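Probable transcriptional regulator (Pseudomonas aeruginosa, PDB 2ESN) probably binds DNA through a winged helix-turn-helix and regulates transcription in response to a small-molecule effector, as LysR-type regulators do. Local coordinates at residues 29-34 / 39-44; 92-97 / 294-299. All coordinates share one frame; numbering follows the deposited sequence.

Overall arrangement
The two contacts lie in the helix-turn-helix region and at the substrate-binding domain of a probable LysR-type regulator, and follow one another along the chain. Contact 1 (29-34 / 39-44) is buried in the N-terminal region, about 40 Å from the centre of the chain; contact 2 (92-97 / 294-299) is a surface contact about 14 Å from that centre, where the loop meets helix 293-303 of the substrate-binding domain. The centres of contact 1 and contact 2 are 33 Å apart; the nearest atoms of contact 1 and contact 2 are about 11 Å apart, without touching. In the chain, helix 68-87 follows contact 1 and leads into the loop carrying 92-97. One shapes the probable DNA-reading unit, the other packs that loop on the probable effector-binding domain.

Contact 1: residues 29-34 / 39-44; sequences TAASEL and SAFSHA
The flat ring of F41 has the methyl CD1 of L34 at its edge, near the ring plane, while the CA of A31 and the CB of A30 come up obliquely. This is the core of the helix-turn-helix of the LysR family, in which helix 27-34 and helix 38-52, the latter probably the DNA-reading one, are joined by a tight turn. The two short segments cross at 105° with their axes 9.7 Å apart, and the small A30 and A31 let the ring come up against the first helix. With its CG anti to the backbone N (chi1 -164°), F41 directs its ring toward that helix. A31 serves the near part of the ring, its CA 3.7 Å from F41 CD1. Further out, L34 turns its CG beside its own backbone N (chi1 -58°), which places L34 CD1 3.6 Å from F41 CE1; the two side chains cross at about a right angle. V17 and L21 of helix 15-24 and I36 of the turn also touch the phenyl group, making it a shared core residue of the three helices, and R8 of the second subunit packs on L34. No hydrogen bond links the two segments, and their direct contact is apolar. At the far end of the ring, A30 CB lies 3.4 Å from F41 CZ.

Contact 2: residues 92-97 / 294-299; sequences RPFVPG and HAWMIG
F94 and W296 form an oblique aromatic pair, bringing the loop between helix 68-87 and strand 102-107 onto the C-terminal helix 293-303 of the LysR substrate-binding domain. Their planes are inclined at 58°, with 5.2 Å between the centroids of the phenyl ring and the five-membered indole ring. The pair is neither stacked nor T-shaped; W296 CG lies near the plane of the phenyl, at its edge, 3.5 Å from F94 CE2, and F94 CZ reaches W296 CE3 at 3.6 Å. Both side chains leave the backbone with CG anti to N (chi1 -173° for F94, 173° for W296), which extends them toward each other.

The proline ring of P96 packs on the indole as well, its CG 3.3 Å from W296 NE1 and its CB 3.8 Å from W296 CE2. F94 thus meets the CG, CD2 and CE3 atoms of the indole, and P96 the run from CD1 through NE1 to CE2.

Around the pair, F103 of strand 102-107 touches both aromatic residues, while L123 and A127 touch W296. With no hydrogen bond or salt bridge across the contact, the attraction between the two segments is dispersion and modest burial of apolar surface.

Contact 1: residues 29-34 / 39-44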
# COMPACT_ATOMS: atom_id res chain seq x y z
N THR C 29 -47.27 3.90 -8.59
CA THR C 29 -45.97 4.43 -9.06
C THR C 29 -44.75 3.52 -8.92
O THR C 29 -43.76 3.68 -9.65
CB THR C 29 -45.65 5.76 -8.49
OG1 THR C 29 -45.84 5.74 -7.06
CG2 THR C 29 -46.61 6.85 -9.18
N ALA C 30 -44.77 2.59 -7.95
CA ALA C 30 -43.65 1.66 -7.83
C ALA C 30 -43.71 0.76 -9.06
O ALA C 30 -42.68 0.51 -9.70
CB ALA C 30 -43.77 0.81 -6.51
N ALA C 31 -44.90 0.28 -9.40
CA ALA C 31 -45.10 -0.59 -10.54
C ALA C 31 -44.66 0.08 -11.84
O ALA C 31 -43.82 -0.46 -12.56
CB ALA C 31 -46.55 -1.04 -10.63
N SER C 32 -45.17 1.29 -12.13
CA SER C 32 -44.70 1.98 -13.35
C SER C 32 -43.19 2.27 -13.30
O SER C 32 -42.53 2.12 -14.30
CB SER C 32 -45.55 3.19 -13.75
OG SER C 32 -45.38 4.27 -12.85
N GLU C 33 -42.61 2.59 -12.13
CA GLU C 33 -41.12 2.61 -12.08
C GLU C 33 -40.51 1.26 -12.61
O GLU C 33 -39.53 1.27 -13.35
CB GLU C 33 -40.57 3.00 -10.70
CG GLU C 33 -39.07 3.31 -10.73
CD GLU C 33 -38.40 3.38 -9.39
OE1 GLU C 33 -37.42 2.64 -9.19
OE2 GLU C 33 -38.84 4.16 -8.51
N LEU C 34 -41.11 0.12 -12.27
CA LEU C 34 -40.54 -1.17 -12.62
C LEU C 34 -41.03 -1.70 -13.97
O LEU C 34 -40.55 -2.74 -14.41
CB LEU C 34 -40.85 -2.19 -11.54
CG LEU C 34 -40.37 -1.87 -10.13
CD1 LEU C 34 -40.95 -2.83 -9.12
CD2 LEU C 34 -38.88 -1.90 -10.07
N SER C 39 -51.08 -6.16 -11.35
CA SER C 39 -51.30 -7.47 -10.78
C SER C 39 -49.97 -8.22 -10.63
O SER C 39 -49.81 -9.02 -9.68
CB SER C 39 -52.36 -8.25 -11.57
OG SER C 39 -51.83 -9.07 -12.59
N ALA C 40 -49.02 -7.90 -11.51
CA ALA C 40 -47.68 -8.48 -11.45
C ALA C 40 -46.99 -7.95 -10.21
O ALA C 40 -46.36 -8.74 -9.48
CB ALA C 40 -46.86 -8.14 -12.69
N PHE C 41 -47.09 -6.63 -10.00
CA PHE C 41 -46.60 -5.99 -8.80
C PHE C 41 -47.20 -6.60 -7.54
O PHE C 41 -46.52 -6.80 -6.53
CB PHE C 41 -46.88 -4.48 -8.78
CG PHE C 41 -46.04 -3.74 -7.74
CD1 PHE C 41 -44.73 -3.33 -8.03
CD2 PHE C 41 -46.55 -3.49 -6.47
CE1 PHE C 41 -43.92 -2.67 -7.08
CE2 PHE C 41 -45.76 -2.84 -5.50
CZ PHE C 41 -44.45 -2.43 -5.78
N SER C 42 -48.50 -6.82 -7.57
CA SER C 42 -49.18 -7.21 -6.35
C SER C 42 -48.79 -8.68 -6.02
O SER C 42 -48.61 -9.03 -4.86
CB SER C 42 -50.67 -7.09 -6.60
OG SER C 42 -51.41 -7.45 -5.46
N HIS C 43 -48.63 -9.51 -7.06
CA HIS C 43 -48.17 -10.89 -6.91
C HIS C 43 -46.77 -10.85 -6.29
O HIS C 43 -46.48 -11.59 -5.34
CB HIS C 43 -48.20 -11.66 -8.27
CG HIS C 43 -47.56 -13.03 -8.24
ND1 HIS C 43 -47.77 -13.95 -7.22
CD2 HIS C 43 -46.81 -13.68 -9.17
CE1 HIS C 43 -47.10 -15.07 -7.48
NE2 HIS C 43 -46.51 -14.93 -8.65
N ALA C 44 -45.90 -9.99 -6.81
CA ALA C 44 -44.49 -9.94 -6.36
C ALA C 44 -44.45 -9.55 -4.91
O ALA C 44 -43.68 -10.14 -4.12
CB ALA C 44 -43.68 -8.98 -7.21

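Contact 2: residues 92-97 / 294-299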
# COMPACT_ATOMS: atom_id res chain seq x y z
N ARG C 92 -24.04 0.88 -18.69
CA ARG C 92 -24.96 1.97 -19.15
C ARG C 92 -24.55 2.44 -20.56
O ARG C 92 -23.37 2.71 -20.79
CB ARG C 92 -24.95 3.14 -18.18
CG ARG C 92 -26.06 4.17 -18.48
CD ARG C 92 -25.88 5.43 -17.64
NE ARG C 92 -26.12 5.19 -16.22
CZ ARG C 92 -27.33 4.99 -15.68
NH1 ARG C 92 -28.43 4.99 -16.45
NH2 ARG C 92 -27.42 4.77 -14.37
N PRO C 93 -25.48 2.41 -21.53
CA PRO C 93 -25.16 2.93 -22.89
C PRO C 93 -24.70 4.40 -22.80
O PRO C 93 -25.32 5.18 -22.07
CB PRO C 93 -26.50 2.85 -23.63
CG PRO C 93 -27.23 1.70 -22.95
CD PRO C 93 -26.87 1.91 -21.45
N PHE C 94 -23.61 4.75 -23.45
CA PHE C 94 -23.11 6.13 -23.28
C PHE C 94 -23.81 7.20 -24.14
O PHE C 94 -23.65 7.20 -25.34
CB PHE C 94 -21.59 6.19 -23.46
CG PHE C 94 -21.00 7.53 -23.15
CD1 PHE C 94 -21.02 8.03 -21.85
CD2 PHE C 94 -20.47 8.33 -24.16
CE1 PHE C 94 -20.50 9.28 -21.57
CE2 PHE C 94 -19.97 9.56 -23.88
CZ PHE C 94 -19.97 10.06 -22.60
N VAL C 95 -24.56 8.12 -23.53
CA VAL C 95 -25.07 9.26 -24.33
C VAL C 95 -24.59 10.64 -23.85
O VAL C 95 -25.00 11.11 -22.77
CB VAL C 95 -26.60 9.21 -24.60
CG1 VAL C 95 -27.02 7.74 -24.91
CG2 VAL C 95 -27.42 9.78 -23.43
N PRO C 96 -23.71 11.28 -24.65
CA PRO C 96 -23.06 12.53 -24.19
C PRO C 96 -24.04 13.55 -23.57
O PRO C 96 -23.82 14.06 -22.42
CB PRO C 96 -22.40 13.07 -25.45
CG PRO C 96 -22.25 11.92 -26.41
CD PRO C 96 -23.23 10.84 -25.98
N GLY C 97 -25.12 13.82 -24.31
CA GLY C 97 -26.04 14.85 -23.98
C GLY C 97 -26.71 14.63 -22.69
O GLY C 97 -27.21 15.57 -22.08
N HIS C 294 -14.89 6.19 -23.12
CA HIS C 294 -13.52 6.45 -23.46
C HIS C 294 -13.34 6.78 -24.92
O HIS C 294 -12.58 7.68 -25.25
CB HIS C 294 -12.65 5.25 -23.11
CG HIS C 294 -12.26 5.23 -21.67
ND1 HIS C 294 -10.97 4.96 -21.26
CD2 HIS C 294 -12.98 5.48 -20.55
CE1 HIS C 294 -10.92 5.01 -19.94
NE2 HIS C 294 -12.12 5.35 -19.48
N ALA C 295 -14.03 6.06 -25.80
CA ALA C 295 -13.97 6.34 -27.24
C ALA C 295 -14.50 7.77 -27.54
O ALA C 295 -13.94 8.48 -28.33
CB ALA C 295 -14.79 5.26 -28.06
N TRP C 296 -15.58 8.18 -26.87
CA TRP C 296 -16.11 9.54 -27.09
C TRP C 296 -15.07 10.62 -26.66
O TRP C 296 -14.75 11.57 -27.43
CB TRP C 296 -17.40 9.68 -26.35
CG TRP C 296 -17.98 11.06 -26.32
CD1 TRP C 296 -18.72 11.65 -27.29
CD2 TRP C 296 -17.88 12.01 -25.25
NE1 TRP C 296 -19.09 12.90 -26.90
CE2 TRP C 296 -18.56 13.17 -25.67
CE3 TRP C 296 -17.24 12.01 -24.00
CZ2 TRP C 296 -18.68 14.31 -24.86
CZ3 TRP C 296 -17.35 13.17 -23.17
CH2 TRP C 296 -18.07 14.30 -23.63
N MET C 297 -14.52 10.44 -25.45
CA MET C 297 -13.61 11.43 -24.90
C MET C 297 -12.38 11.49 -25.77
O MET C 297 -11.84 12.59 -26.04
CB MET C 297 -13.28 11.16 -23.43
CG MET C 297 -12.31 12.25 -22.84
SD MET C 297 -12.95 13.93 -22.82
CE MET C 297 -13.97 13.79 -21.51
N ILE C 298 -11.92 10.33 -26.24
CA ILE C 298 -10.81 10.33 -27.19
C ILE C 298 -11.14 11.17 -28.44
O ILE C 298 -10.36 12.01 -28.85
CB ILE C 298 -10.40 8.92 -27.60
CG1 ILE C 298 -9.63 8.23 -26.48
CG2 ILE C 298 -9.47 8.99 -28.78
CD1 ILE C 298 -9.58 6.70 -26.65
N GLY C 299 -12.32 10.96 -29.03
CA GLY C 299 -12.73 11.79 -30.17
C GLY C 299 -12.95 13.28 -29.85
O GLY C 299 -12.76 14.14 -30.72